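PDB 6LPI: acetolactate synthase isozyme 1 large subunit from Escherichia coli, which is the large subunit of a thiamine diphosphate-dependent enzyme of the acetohydroxy-acid synthase family and also holds flavin-adenine dinucleotide and a magnesium ion. Local coordinates for residues A67-M81 with A94-I108. Numbering follows the deposited sequence.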
ATOM      1  N   ALA B  67      -3.246  -2.664  12.590  1.00 48.48           N
ATOM      2  CA  ALA B  67      -2.361  -3.677  12.029  1.00 53.96           C
ATOM      3  C   ALA B  67      -1.541  -3.081  10.886  1.00 48.47           C
ATOM      4  O   ALA B  67      -0.348  -3.363  10.743  1.00 43.26           O
ATOM      5  CB  ALA B  67      -3.172  -4.889  11.569  1.00 54.90           C
ATOM      6  N   GLN B  68      -2.167  -2.235  10.074  1.00 46.47           N
ATOM      7  CA  GLN B  68      -1.450  -1.609   8.975  1.00 47.02           C
ATOM      8  C   GLN B  68      -0.332  -0.698   9.465  1.00 46.29           C
ATOM      9  O   GLN B  68       0.741  -0.674   8.866  1.00 36.16           O
ATOM     10  CB  GLN B  68      -2.411  -0.847   8.085  1.00 45.15           C
ATOM     11  CG  GLN B  68      -2.846  -1.667   6.889  1.00 40.17           C
ATOM     12  CD  GLN B  68      -2.984  -0.797   5.643  1.00 43.50           C
ATOM     13  OE1 GLN B  68      -2.084  -0.015   5.298  1.00 40.39           O
ATOM     14  NE2 GLN B  68      -4.135  -0.887   4.999  1.00 40.88           N
ATOM     15  N   GLY B  69      -0.571   0.096  10.513  1.00 43.87           N
ATOM     16  CA  GLY B  69       0.491   0.946  11.032  1.00 38.17           C
ATOM     17  C   GLY B  69       1.671   0.147  11.554  1.00 44.89           C
ATOM     18  O   GLY B  69       2.839   0.482  11.296  1.00 40.55           O
ATOM     19  N   MET B  70       1.387  -0.939  12.278  1.00 49.09           N
ATOM     20  CA  MET B  70       2.475  -1.822  12.679  1.00 52.87           C
ATOM     21  C   MET B  70       3.240  -2.281  11.448  1.00 54.05           C
ATOM     22  O   MET B  70       4.447  -2.026  11.326  1.00 41.78           O
ATOM     23  CB  MET B  70       1.934  -3.008  13.473  1.00 54.81           C
ATOM     24  CG  MET B  70       1.233  -2.565  14.735  1.00 63.26           C
ATOM     25  SD  MET B  70       0.871  -3.882  15.879  1.00 68.90           S
ATOM     26  CE  MET B  70       2.141  -5.075  15.444  1.00 85.33           C
ATOM     27  N   ALA B  71       2.516  -2.882  10.481  1.00 55.90           N
ATOM     28  CA  ALA B  71       3.133  -3.464   9.292  1.00 38.45           C
ATOM     29  C   ALA B  71       3.887  -2.431   8.461  1.00 47.11           C
ATOM     30  O   ALA B  71       4.979  -2.715   7.951  1.00 51.33           O
ATOM     31  CB  ALA B  71       2.081  -4.159   8.442  1.00 36.74           C
ATOM     32  N   ARG B  72       3.337  -1.231   8.308  1.00 37.97           N
ATOM     33  CA  ARG B  72       4.042  -0.223   7.539  1.00 39.38           C
ATOM     34  C   ARG B  72       5.280   0.285   8.251  1.00 40.23           C
ATOM     35  O   ARG B  72       6.175   0.811   7.590  1.00 47.70           O
ATOM     36  CB  ARG B  72       3.112   0.928   7.177  1.00 45.40           C
ATOM     37  CG  ARG B  72       1.920   0.495   6.391  1.00 35.50           C
ATOM     38  CD  ARG B  72       1.379   1.698   5.716  1.00 48.52           C
ATOM     39  NE  ARG B  72       0.101   1.472   5.060  1.00 48.89           N
ATOM     40  CZ  ARG B  72      -0.270   2.134   3.970  1.00 49.99           C
ATOM     41  NH1 ARG B  72       0.556   3.032   3.443  1.00 49.83           N
ATOM     42  NH2 ARG B  72      -1.461   1.909   3.420  1.00 41.50           N
ATOM     43  N   THR B  73       5.391   0.117   9.566  1.00 51.61           N
ATOM     44  CA  THR B  73       6.684   0.468  10.162  1.00 51.38           C
ATOM     45  C   THR B  73       7.691  -0.687  10.371  1.00 47.74           C
ATOM     46  O   THR B  73       8.892  -0.405  10.333  1.00 46.62           O
ATOM     47  CB  THR B  73       6.493   1.173  11.500  1.00 54.13           C
ATOM     48  OG1 THR B  73       5.797   0.306  12.401  1.00 59.22           O
ATOM     49  CG2 THR B  73       5.712   2.483  11.326  1.00 51.61           C
ATOM     50  N   ASP B  74       7.279  -1.980  10.533  1.00 51.05           N
ATOM     51  CA  ASP B  74       8.208  -3.072  10.913  1.00 61.50           C
ATOM     52  C   ASP B  74       8.940  -3.606   9.683  1.00 60.89           C
ATOM     53  O   ASP B  74      10.137  -3.919   9.742  1.00 74.46           O
ATOM     54  CB  ASP B  74       7.503  -4.321  11.504  1.00 80.82           C
ATOM     55  CG  ASP B  74       6.155  -4.615  10.872  1.00102.01           C
ATOM     56  OD1 ASP B  74       6.129  -4.473   9.641  1.00106.98           O
ATOM     57  OD2 ASP B  74       5.174  -4.957  11.544  1.00106.50           O
ATOM     58  N   GLY B  75       8.225  -3.673   8.544  1.00 49.02           N
ATOM     59  CA  GLY B  75       8.579  -4.474   7.381  1.00 49.22           C
ATOM     60  C   GLY B  75       8.137  -5.917   7.412  1.00 59.08           C
ATOM     61  O   GLY B  75       8.511  -6.666   6.507  1.00 78.01           O
ATOM     62  N   LYS B  76       7.372  -6.337   8.426  1.00 58.25           N
ATOM     63  CA  LYS B  76       6.853  -7.704   8.651  1.00 64.92           C
ATOM     64  C   LYS B  76       5.308  -7.744   8.713  1.00 54.73           C
ATOM     65  O   LYS B  76       4.678  -6.718   8.978  1.00 57.86           O
ATOM     66  CB  LYS B  76       7.493  -8.291   9.938  1.00 78.62           C
ATOM     67  CG  LYS B  76       7.320  -9.816  10.115  1.00 94.62           C
ATOM     68  CD  LYS B  76       8.601 -10.620  10.452  1.00 98.51           C
ATOM     69  CE  LYS B  76       8.517 -12.089   9.909  1.00 89.76           C
ATOM     70  NZ  LYS B  76       7.272 -12.858  10.270  1.00 80.96           N
ATOM     71  N   PRO B  77       4.658  -8.865   8.384  1.00 52.13           N
ATOM     72  CA  PRO B  77       3.186  -8.906   8.526  1.00 53.70           C
ATOM     73  C   PRO B  77       2.671  -8.663   9.947  1.00 57.44           C
ATOM     74  O   PRO B  77       3.234  -9.139  10.937  1.00 56.83           O
ATOM     75  CB  PRO B  77       2.811 -10.314   8.061  1.00 45.49           C
ATOM     76  CG  PRO B  77       4.095 -11.071   7.947  1.00 48.23           C
ATOM     77  CD  PRO B  77       5.172 -10.063   7.694  1.00 47.16           C
ATOM     78  N   ALA B  78       1.587  -7.891  10.030  1.00 52.72           N
ATOM     79  CA  ALA B  78       0.828  -7.644  11.250  1.00 38.45           C
ATOM     80  C   ALA B  78      -0.538  -8.307  11.112  1.00 45.06           C
ATOM     81  O   ALA B  78      -1.006  -8.535  10.003  1.00 50.95           O
ATOM     82  CB  ALA B  78       0.697  -6.150  11.514  1.00 38.32           C
ATOM     83  N   VAL B  79      -1.163  -8.648  12.236  1.00 47.05           N
ATOM     84  CA  VAL B  79      -2.341  -9.510  12.274  1.00 37.39           C
ATOM     85  C   VAL B  79      -3.526  -8.776  12.884  1.00 38.04           C
ATOM     86  O   VAL B  79      -3.405  -8.177  13.958  1.00 47.70           O
ATOM     87  CB  VAL B  79      -2.040 -10.798  13.057  1.00 52.97           C
ATOM     88  CG1 VAL B  79      -3.304 -11.618  13.262  1.00 60.80           C
ATOM     89  CG2 VAL B  79      -0.966 -11.610  12.317  1.00 54.67           C
ATOM     90  N   CYS B  80      -4.690  -8.877  12.231  1.00 36.64           N
ATOM     91  CA  CYS B  80      -5.941  -8.375  12.798  1.00 39.87           C
ATOM     92  C   CYS B  80      -6.998  -9.469  12.810  1.00 42.81           C
ATOM     93  O   CYS B  80      -6.932 -10.420  12.035  1.00 55.33           O
ATOM     94  CB  CYS B  80      -6.461  -7.156  12.039  1.00 50.31           C
ATOM     95  SG  CYS B  80      -6.420  -7.333  10.272  1.00 62.78           S
ATOM     96  N   MET B  81      -7.982  -9.340  13.702  1.00 43.27           N
ATOM     97  CA  MET B  81      -8.918 -10.437  13.940  1.00 50.90           C
ATOM     98  C   MET B  81     -10.343  -9.927  14.068  1.00 49.91           C
ATOM     99  O   MET B  81     -10.577  -8.879  14.671  1.00 54.51           O
ATOM    100  CB  MET B  81      -8.583 -11.177  15.234  1.00 55.79           C
ATOM    101  CG  MET B  81      -7.138 -11.500  15.434  1.00 58.82           C
ATOM    102  SD  MET B  81      -6.994 -12.509  16.894  1.00 70.86           S
ATOM    103  CE  MET B  81      -6.720 -14.118  16.152  1.00 74.66           C
ATOM    104  N   ALA B  94     -10.021  -1.773   5.201  1.00 43.50           N
ATOM    105  CA  ALA B  94      -8.646  -1.889   5.683  1.00 35.72           C
ATOM    106  C   ALA B  94      -7.848  -2.878   4.854  1.00 42.82           C
ATOM    107  O   ALA B  94      -6.676  -2.628   4.531  1.00 37.97           O
ATOM    108  CB  ALA B  94      -8.650  -2.356   7.128  1.00 31.50           C
ATOM    109  N   ILE B  95      -8.466  -4.023   4.518  1.00 42.27           N
ATOM    110  CA  ILE B  95      -7.787  -5.027   3.698  1.00 39.37           C
ATOM    111  C   ILE B  95      -7.552  -4.517   2.266  1.00 41.36           C
ATOM    112  O   ILE B  95      -6.433  -4.592   1.773  1.00 37.86           O
ATOM    113  CB  ILE B  95      -8.540  -6.385   3.794  1.00 39.06           C
ATOM    114  CG1 ILE B  95      -8.022  -7.238   4.942  1.00 41.22           C
ATOM    115  CG2 ILE B  95      -8.348  -7.209   2.550  1.00 45.28           C
ATOM    116  CD1 ILE B  95      -8.111  -6.695   6.313  1.00 55.19           C
ATOM    117  N   ALA B  96      -8.553  -3.930   1.614  1.00 43.06           N
ATOM    118  CA  ALA B  96      -8.366  -3.403   0.260  1.00 36.20           C
ATOM    119  C   ALA B  96      -7.298  -2.306   0.223  1.00 40.03           C
ATOM    120  O   ALA B  96      -6.456  -2.258  -0.693  1.00 33.03           O
ATOM    121  CB  ALA B  96      -9.693  -2.871  -0.287  1.00 27.49           C
ATOM    122  N   ASP B  97      -7.317  -1.416   1.211  1.00 39.02           N
ATOM    123  CA  ASP B  97      -6.248  -0.445   1.328  1.00 32.39           C
ATOM    124  C   ASP B  97      -4.911  -1.155   1.442  1.00 36.28           C
ATOM    125  O   ASP B  97      -3.928  -0.735   0.827  1.00 33.95           O
ATOM    126  CB  ASP B  97      -6.469   0.472   2.527  1.00 42.00           C
ATOM    127  CG  ASP B  97      -5.427   1.577   2.609  1.00 64.92           C
ATOM    128  OD1 ASP B  97      -5.575   2.591   1.886  1.00 76.70           O
ATOM    129  OD2 ASP B  97      -4.444   1.421   3.376  1.00 66.75           O
ATOM    130  N   ALA B  98      -4.844  -2.233   2.231  1.00 41.95           N
ATOM    131  CA  ALA B  98      -3.587  -2.977   2.314  1.00 37.52           C
ATOM    132  C   ALA B  98      -3.172  -3.515   0.952  1.00 40.32           C
ATOM    133  O   ALA B  98      -1.984  -3.499   0.606  1.00 46.15           O
ATOM    134  CB  ALA B  98      -3.702  -4.119   3.320  1.00 36.11           C
ATOM    135  N   ARG B  99      -4.142  -3.986   0.161  1.00 35.79           N
ATOM    136  CA  ARG B  99      -3.846  -4.552  -1.153  1.00 38.48           C
ATOM    137  C   ARG B  99      -3.255  -3.516  -2.110  1.00 35.57           C
ATOM    138  O   ARG B  99      -2.181  -3.736  -2.687  1.00 30.43           O
ATOM    139  CB  ARG B  99      -5.110  -5.159  -1.758  1.00 46.02           C
ATOM    140  CG  ARG B  99      -4.911  -5.681  -3.164  1.00 43.63           C
ATOM    141  CD  ARG B  99      -4.027  -6.881  -3.153  1.00 47.43           C
ATOM    142  NE  ARG B  99      -4.251  -7.666  -4.356  1.00 50.30           N
ATOM    143  CZ  ARG B  99      -3.368  -8.510  -4.869  1.00 50.23           C
ATOM    144  NH1 ARG B  99      -2.198  -8.691  -4.275  1.00 58.10           N
ATOM    145  NH2 ARG B  99      -3.661  -9.170  -5.976  1.00 45.22           N
ATOM    146  N   LEU B 100      -3.909  -2.362  -2.272  1.00 27.71           N
ATOM    147  CA  LEU B 100      -3.401  -1.494  -3.325  1.00 37.81           C
ATOM    148  C   LEU B 100      -2.086  -0.802  -2.964  1.00 40.97           C
ATOM    149  O   LEU B 100      -1.348  -0.403  -3.880  1.00 50.32           O
ATOM    150  CB  LEU B 100      -4.411  -0.415  -3.699  1.00 33.15           C
ATOM    151  CG  LEU B 100      -5.878  -0.725  -3.978  1.00 30.63           C
ATOM    152  CD1 LEU B 100      -6.552   0.554  -4.461  1.00 36.82           C
ATOM    153  CD2 LEU B 100      -6.094  -1.831  -4.916  1.00 26.95           C
ATOM    154  N   ASP B 101      -1.733  -0.708  -1.681  1.00 32.92           N
ATOM    155  CA  ASP B 101      -0.462  -0.098  -1.288  1.00 32.05           C
ATOM    156  C   ASP B 101       0.621  -1.135  -1.002  1.00 38.48           C
ATOM    157  O   ASP B 101       1.772  -0.753  -0.746  1.00 33.14           O
ATOM    158  CB  ASP B 101      -0.652   0.808  -0.065  1.00 36.82           C
ATOM    159  CG  ASP B 101      -1.271   2.162  -0.420  1.00 54.30           C
ATOM    160  OD1 ASP B 101      -2.204   2.628   0.288  1.00 58.55           O
ATOM    161  OD2 ASP B 101      -0.877   2.724  -1.451  1.00 64.37           O
ATOM    162  N   SER B 102       0.290  -2.429  -1.131  1.00 37.68           N
ATOM    163  CA  SER B 102       1.217  -3.553  -1.032  1.00 39.66           C
ATOM    164  C   SER B 102       1.843  -3.721   0.345  1.00 47.03           C
ATOM    165  O   SER B 102       3.067  -3.662   0.486  1.00 57.22           O
ATOM    166  CB  SER B 102       2.320  -3.434  -2.090  1.00 50.32           C
ATOM    167  OG  SER B 102       1.797  -3.278  -3.411  1.00 60.86           O
ATOM    168  N   ILE B 103       1.006  -3.951   1.352  1.00 50.30           N
ATOM    169  CA  ILE B 103       1.403  -4.086   2.755  1.00 53.31           C
ATOM    170  C   ILE B 103       1.152  -5.500   3.267  1.00 53.46           C
ATOM    171  O   ILE B 103       0.106  -6.093   2.955  1.00 52.34           O
ATOM    172  CB  ILE B 103       0.677  -3.058   3.635  1.00 56.75           C
ATOM    173  CG1 ILE B 103       0.922  -1.657   3.095  1.00 58.29           C
ATOM    174  CG2 ILE B 103       1.101  -3.159   5.082  1.00 61.18           C
ATOM    175  CD1 ILE B 103      -0.335  -0.966   2.815  1.00 61.76           C
ATOM    176  N   PRO B 104       2.096  -6.089   4.030  1.00 54.12           N
ATOM    177  CA  PRO B 104       1.895  -7.454   4.545  1.00 53.99           C
ATOM    178  C   PRO B 104       0.970  -7.480   5.752  1.00 52.16           C
ATOM    179  O   PRO B 104       1.349  -7.133   6.870  1.00 67.51           O
ATOM    180  CB  PRO B 104       3.316  -7.896   4.921  1.00 53.14           C
ATOM    181  CG  PRO B 104       4.013  -6.604   5.252  1.00 45.48           C
ATOM    182  CD  PRO B 104       3.442  -5.567   4.347  1.00 42.24           C
ATOM    183  N   LEU B 105      -0.257  -7.896   5.532  1.00 47.79           N
ATOM    184  CA  LEU B 105      -1.222  -8.082   6.592  1.00 47.44           C
ATOM    185  C   LEU B 105      -1.697  -9.530   6.577  1.00 52.36           C
ATOM    186  O   LEU B 105      -1.909 -10.112   5.511  1.00 62.35           O
ATOM    187  CB  LEU B 105      -2.397  -7.113   6.364  1.00 46.89           C
ATOM    188  CG  LEU B 105      -3.091  -6.399   7.515  1.00 48.47           C
ATOM    189  CD1 LEU B 105      -2.103  -5.430   8.138  1.00 55.29           C
ATOM    190  CD2 LEU B 105      -4.335  -5.680   7.005  1.00 42.92           C
ATOM    191  N   ILE B 106      -1.849 -10.123   7.752  1.00 52.57           N
ATOM    192  CA  ILE B 106      -2.619 -11.350   7.918  1.00 49.90           C
ATOM    193  C   ILE B 106      -3.874 -10.978   8.677  1.00 40.75           C
ATOM    194  O   ILE B 106      -3.811 -10.387   9.763  1.00 38.71           O
ATOM    195  CB  ILE B 106      -1.842 -12.471   8.625  1.00 50.89           C
ATOM    196  CG1 ILE B 106      -0.925 -13.210   7.650  1.00 50.25           C
ATOM    197  CG2 ILE B 106      -2.793 -13.462   9.248  1.00 54.85           C
ATOM    198  CD1 ILE B 106       0.350 -12.558   7.372  1.00 48.62           C
ATOM    199  N   CYS B 107      -5.008 -11.329   8.099  1.00 42.03           N
ATOM    200  CA  CYS B 107      -6.319 -11.002   8.631  1.00 47.50           C
ATOM    201  C   CYS B 107      -7.037 -12.311   8.937  1.00 50.24           C
ATOM    202  O   CYS B 107      -7.275 -13.116   8.033  1.00 58.70           O
ATOM    203  CB  CYS B 107      -7.066 -10.157   7.598  1.00 55.61           C
ATOM    204  SG  CYS B 107      -8.825 -10.206   7.683  1.00 73.99           S
ATOM    205  N   ILE B 108      -7.393 -12.520  10.198  1.00 41.41           N
ATOM    206  CA  ILE B 108      -7.987 -13.773  10.646  1.00 40.05           C
ATOM    207  C   ILE B 108      -9.414 -13.513  11.098  1.00 40.96           C
ATOM    208  O   ILE B 108      -9.673 -12.638  11.936  1.00 48.02           O
ATOM    209  CB  ILE B 108      -7.162 -14.436  11.758  1.00 38.12           C
ATOM    210  CG1 ILE B 108      -5.839 -14.960  11.192  1.00 47.20           C
ATOM    211  CG2 ILE B 108      -7.927 -15.560  12.357  1.00 37.52           C
ATOM    212  CD1 ILE B 108      -4.782 -15.253  12.247  1.00 38.54           C
TER
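Ala78 to Met81 pair in register with Leu105 to Ile108 as neighbouring parallel strands. These strands and helix 86-101 form a beta-alpha-beta unit in the N-terminal thiamine diphosphate-binding domain. Four backbone bonds run from Ala78 N to Pro104 O, Ile106 N to Ala78 O, Cys80 N to Ile106 O and Ile108 N to Cys80 O. The last is nearly straight, with an angle of 177° at the hydrogen.

Apolar side chains pack on both faces of the sheet. On one face, Val79 CG2 lies 3.9 Å from Ile106 CB, and Val79 CG1 reaches Ile108 CD1. Helix 147-159 packs on Ile106. On the other face, Leu105 CD1 meets Ala67 CB at 3.6 Å, and Cys80 SG sits by Cys107 CB. Just before strand 105-111 begins, Ile103 CG2 touches Ala71 CB of helix 60-74.

A cluster of polar side chains ties helix 60-74 to helix 86-101. The axes of helix segments 67-74 and 94-101 lie 21° from parallel. Gln68 NE2 donates to Ala94 O at 3.1 Å and to the anti lone pair of Asp97 OD2 at 2.8 Å. Amide and carboxylate are nearly coplanar. Ala94 O also accepts from Ala98 N within its own helix. Arg72 forms salt bridges through NH2 with Asp97 OD2, at 3.0 Å, and with Asp101 OD1, at 3.3 Å. Both aspartates have further partners: Asp97 OD1 bonds Ser413 and Thr418, and Asp101 bonds the backbone nitrogens of Gly414 and Gly415. The network thus links this domain to the loop after strand 410-411. Ile103 covers one face of the Arg72 guanidinium with its CG1-CD1 arm, CG1 being offset toward the rim. The extended Arg72 chain (chi3 -172°) carries the guanidinium to the aspartates and to Gln68 OE1, which NE and NH2 grip side-on at 2.7 Å and 2.8 Å.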